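Local atomic coordinates of metallophosphoesterase TT1561-like domain-containing protein (Aquifex aeolicus, PDB entry 2YVT), a protein that is of unknown function but, as a member of the calcineurin-like metallophosphoesterase superfamily, probably hydrolyses phosphate esters with the help of bound metal ions. Residues Glu46-Arg54 against Glu147-Lys155. Sequence-based numbering, arbitrary orientation.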
loop_
_atom_site.group_PDB
_atom_site.type_symbol
_atom_site.label_atom_id
_atom_site.label_comp_id
_atom_site.label_asym_id
_atom_site.label_seq_id
_atom_site.Cartn_x
_atom_site.Cartn_y
_atom_site.Cartn_z
ATOM N N GLU A 46 1.821 -17.063 -0.803
ATOM C CA GLU A 46 3.110 -17.508 -1.331
ATOM C C GLU A 46 2.990 -18.456 -2.521
ATOM O O GLU A 46 3.785 -18.378 -3.462
ATOM C CB GLU A 46 3.920 -18.171 -0.217
ATOM C CG GLU A 46 4.340 -17.213 0.884
ATOM C CD GLU A 46 5.192 -17.878 1.951
ATOM O OE1 GLU A 46 6.080 -18.690 1.592
ATOM O OE2 GLU A 46 4.973 -17.582 3.151
ATOM N N ALA A 47 1.997 -19.341 -2.476
ATOM C CA ALA A 47 1.833 -20.353 -3.514
ATOM C C ALA A 47 1.567 -19.717 -4.872
ATOM O O ALA A 47 2.131 -20.134 -5.885
ATOM C CB ALA A 47 0.728 -21.319 -3.149
ATOM N N LEU A 48 0.721 -18.690 -4.899
ATOM C CA LEU A 48 0.423 -18.047 -6.177
ATOM C C LEU A 48 1.671 -17.402 -6.763
ATOM O O LEU A 48 1.939 -17.526 -7.960
ATOM C CB LEU A 48 -0.703 -17.013 -6.035
ATOM C CG LEU A 48 -2.122 -17.501 -6.338
ATOM C CD1 LEU A 48 -2.545 -18.571 -5.345
ATOM C CD2 LEU A 48 -3.095 -16.329 -6.306
ATOM N N GLU A 49 2.431 -16.701 -5.919
ATOM C CA GLU A 49 3.615 -16.006 -6.392
ATOM C C GLU A 49 4.645 -16.999 -6.911
ATOM O O GLU A 49 5.224 -16.786 -7.974
ATOM C CB GLU A 49 4.231 -15.140 -5.298
ATOM C CG GLU A 49 5.467 -14.414 -5.770
ATOM C CD GLU A 49 5.902 -13.325 -4.824
ATOM O OE1 GLU A 49 5.747 -13.484 -3.590
ATOM O OE2 GLU A 49 6.407 -12.305 -5.329
ATOM N N LYS A 50 4.849 -18.083 -6.170
ATOM C CA LYS A 50 5.828 -19.089 -6.571
ATOM C C LYS A 50 5.459 -19.736 -7.900
ATOM O O LYS A 50 6.330 -19.935 -8.743
ATOM C CB LYS A 50 6.004 -20.162 -5.496
ATOM C CG LYS A 50 6.801 -19.706 -4.280
ATOM C CD LYS A 50 6.998 -20.857 -3.303
ATOM C CE LYS A 50 7.619 -20.382 -1.999
ATOM N NZ LYS A 50 9.074 -20.097 -2.142
ATOM N N GLU A 51 4.175 -20.038 -8.101
ATOM C CA GLU A 51 3.758 -20.639 -9.373
ATOM C C GLU A 51 4.020 -19.690 -10.539
ATOM O O GLU A 51 4.538 -20.098 -11.580
ATOM C CB GLU A 51 2.296 -21.097 -9.350
ATOM C CG GLU A 51 1.718 -21.416 -10.741
ATOM C CD GLU A 51 2.471 -22.515 -11.502
ATOM O OE1 GLU A 51 3.142 -23.370 -10.870
ATOM O OE2 GLU A 51 2.376 -22.520 -12.751
ATOM N N TYR A 52 3.665 -18.420 -10.352
ATOM C CA TYR A 52 3.914 -17.401 -11.361
ATOM C C TYR A 52 5.401 -17.295 -11.714
ATOM O O TYR A 52 5.765 -17.326 -12.894
ATOM C CB TYR A 52 3.376 -16.055 -10.876
ATOM C CG TYR A 52 3.707 -14.896 -11.785
ATOM C CD1 TYR A 52 2.959 -14.651 -12.938
ATOM C CD2 TYR A 52 4.774 -14.048 -11.496
ATOM C CE1 TYR A 52 3.263 -13.583 -13.770
ATOM C CE2 TYR A 52 5.086 -12.979 -12.324
ATOM C CZ TYR A 52 4.329 -12.759 -13.462
ATOM O OH TYR A 52 4.640 -11.692 -14.281
ATOM N N GLU A 53 6.258 -17.197 -10.693
ATOM C CA GLU A 53 7.696 -17.031 -10.923
ATOM C C GLU A 53 8.310 -18.281 -11.552
ATOM O O GLU A 53 9.073 -18.175 -12.510
ATOM C CB GLU A 53 8.448 -16.624 -9.644
ATOM C CG GLU A 53 8.034 -15.257 -9.049
ATOM C CD GLU A 53 8.202 -14.066 -9.999
ATOM O OE1 GLU A 53 8.955 -14.158 -11.000
ATOM O OE2 GLU A 53 7.567 -13.015 -9.738
ATOM N N ARG A 54 7.946 -19.454 -11.035
ATOM C CA ARG A 54 8.431 -20.724 -11.581
ATOM C C ARG A 54 8.020 -20.897 -13.037
ATOM O O ARG A 54 8.833 -21.295 -13.875
ATOM C CB ARG A 54 7.904 -21.912 -10.769
ATOM C CG ARG A 54 8.514 -22.069 -9.382
ATOM C CD ARG A 54 10.002 -22.403 -9.435
ATOM N NE ARG A 54 10.285 -23.674 -10.116
ATOM C CZ ARG A 54 10.318 -24.869 -9.529
ATOM N NH1 ARG A 54 10.075 -25.007 -8.230
ATOM N NH2 ARG A 54 10.588 -25.945 -10.256
ATOM N N GLU A 147 6.940 -5.596 -16.449
ATOM C CA GLU A 147 6.059 -6.690 -16.016
ATOM C C GLU A 147 4.623 -6.231 -15.779
ATOM O O GLU A 147 4.397 -5.160 -15.227
ATOM C CB GLU A 147 6.579 -7.331 -14.735
ATOM C CG GLU A 147 7.711 -8.308 -14.921
ATOM C CD GLU A 147 7.930 -9.126 -13.674
ATOM O OE1 GLU A 147 7.421 -10.274 -13.611
ATOM O OE2 GLU A 147 8.566 -8.598 -12.736
ATOM N N PHE A 148 3.660 -7.056 -16.185
ATOM C CA PHE A 148 2.239 -6.720 -16.062
ATOM C C PHE A 148 1.477 -8.002 -15.729
ATOM O O PHE A 148 1.353 -8.901 -16.577
ATOM C CB PHE A 148 1.745 -6.125 -17.393
ATOM C CG PHE A 148 0.500 -5.267 -17.299
ATOM C CD1 PHE A 148 0.153 -4.450 -18.375
ATOM C CD2 PHE A 148 -0.314 -5.255 -16.164
ATOM C CE1 PHE A 148 -0.979 -3.642 -18.335
ATOM C CE2 PHE A 148 -1.461 -4.438 -16.108
ATOM C CZ PHE A 148 -1.794 -3.636 -17.196
ATOM N N GLU A 149 1.002 -8.094 -14.487
ATOM C CA GLU A 149 0.254 -9.255 -14.008
ATOM C C GLU A 149 -0.737 -8.824 -12.930
ATOM O O GLU A 149 -0.418 -7.971 -12.094
ATOM C CB GLU A 149 1.239 -10.287 -13.433
ATOM C CG GLU A 149 0.609 -11.522 -12.780
ATOM C CD GLU A 149 -0.228 -12.371 -13.728
ATOM O OE1 GLU A 149 0.052 -12.404 -14.946
ATOM O OE2 GLU A 149 -1.171 -13.029 -13.245
ATOM N N GLU A 150 -1.931 -9.421 -12.932
ATOM C CA GLU A 150 -2.919 -9.096 -11.910
ATOM C C GLU A 150 -3.580 -10.302 -11.264
ATOM O O GLU A 150 -4.388 -10.134 -10.363
ATOM C CB GLU A 150 -3.996 -8.158 -12.459
ATOM C CG GLU A 150 -3.473 -6.823 -12.953
ATOM C CD GLU A 150 -4.580 -5.912 -13.436
ATOM O OE1 GLU A 150 -5.353 -6.311 -14.343
ATOM O OE2 GLU A 150 -4.684 -4.793 -12.903
ATOM N N ASP A 151 -3.252 -11.510 -11.728
ATOM C CA ASP A 151 -3.911 -12.708 -11.209
ATOM C C ASP A 151 -3.104 -13.463 -10.145
ATOM O O ASP A 151 -3.617 -13.738 -9.071
ATOM C CB ASP A 151 -4.307 -13.643 -12.360
ATOM C CG ASP A 151 -5.390 -13.050 -13.249
ATOM O OD1 ASP A 151 -5.951 -11.995 -12.903
ATOM O OD2 ASP A 151 -5.687 -13.641 -14.303
ATOM N N PHE A 152 -1.862 -13.819 -10.453
ATOM C CA PHE A 152 -1.035 -14.558 -9.496
ATOM C C PHE A 152 -0.374 -13.615 -8.514
ATOM O O PHE A 152 -0.109 -13.984 -7.371
ATOM C CB PHE A 152 0.039 -15.362 -10.221
ATOM C CG PHE A 152 -0.505 -16.515 -11.002
ATOM C CD1 PHE A 152 -0.536 -17.794 -10.445
ATOM C CD2 PHE A 152 -0.980 -16.330 -12.301
ATOM C CE1 PHE A 152 -1.053 -18.870 -11.172
ATOM C CE2 PHE A 152 -1.495 -17.401 -13.035
ATOM C CZ PHE A 152 -1.527 -18.672 -12.468
ATOM N N VAL A 153 -0.103 -12.402 -8.996
ATOM C CA VAL A 153 0.532 -11.327 -8.233
ATOM C C VAL A 153 0.045 -10.027 -8.860
ATOM O O VAL A 153 -0.553 -10.052 -9.941
ATOM C CB VAL A 153 2.095 -11.369 -8.302
ATOM C CG1 VAL A 153 2.665 -12.477 -7.413
ATOM C CG2 VAL A 153 2.601 -11.482 -9.747
ATOM N N LEU A 154 0.304 -8.897 -8.201
ATOM C CA LEU A 154 0.053 -7.588 -8.803
ATOM C C LEU A 154 1.379 -6.948 -9.191
ATOM O O LEU A 154 2.162 -6.549 -8.327
ATOM C CB LEU A 154 -0.688 -6.651 -7.841
ATOM C CG LEU A 154 -2.024 -7.071 -7.247
ATOM C CD1 LEU A 154 -2.658 -5.846 -6.581
ATOM C CD2 LEU A 154 -2.917 -7.648 -8.336
ATOM N N LYS A 155 1.624 -6.872 -10.494
ATOM C CA LYS A 155 2.807 -6.202 -11.043
ATOM C C LYS A 155 2.368 -5.313 -12.201
ATOM O O LYS A 155 1.534 -5.712 -13.017
ATOM C CB LYS A 155 3.839 -7.220 -11.553
ATOM C CG LYS A 155 4.418 -8.146 -10.493
ATOM C CD LYS A 155 5.641 -8.869 -11.067
ATOM C CE LYS A 155 6.336 -9.735 -10.042
ATOM N NZ LYS A 155 7.511 -10.436 -10.639
HETATM O O HOH W 1 9.025 -12.409 -13.325
#
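Apolar contact between Y52 and the loop residues F152 and V153 centres this docking of helix 46-57. With CG of Y52 swung opposite its backbone N (chi1 174°), the ring runs alongside the E149 side chain, its hydroxyl end towards E147. V153 sets CG2 over one ring face in a CH-pi contact, 4.0 Å from the ring centroid, while its CG1 crosses to E49 CB at 3.7 Å. Y52 CB meets F152 CB at 3.5 Å, and L48 CG lies 4.4 Å from F152 CD1. The aliphatic part of E149 slides past the phenol, its CG 3.5 Å from Y52 CE1. With the ring cut back to an alanine here, V153 CG2 and the E149 methylenes would probably lose the surface they pack on, opening a gap between helix and loop.

Charges close one end. The extended K155 chain brings NZ to the syn lone pair of E53 OE2 at 2.7 Å, and the same ammonium donates to both oxygens of E147; a water also bridges E53 OE1 and E147 OE1.

Within the loop, two backbone N-H groups, of D151 and F152, grip E149 OE2, F152 N on its anti lone pair. An acid-lysine-acid salt-bridge network thus joins helix 46-57 to the connection between strands 134-144 and 155-157 of a calcineurin-like metallophosphoesterase fold.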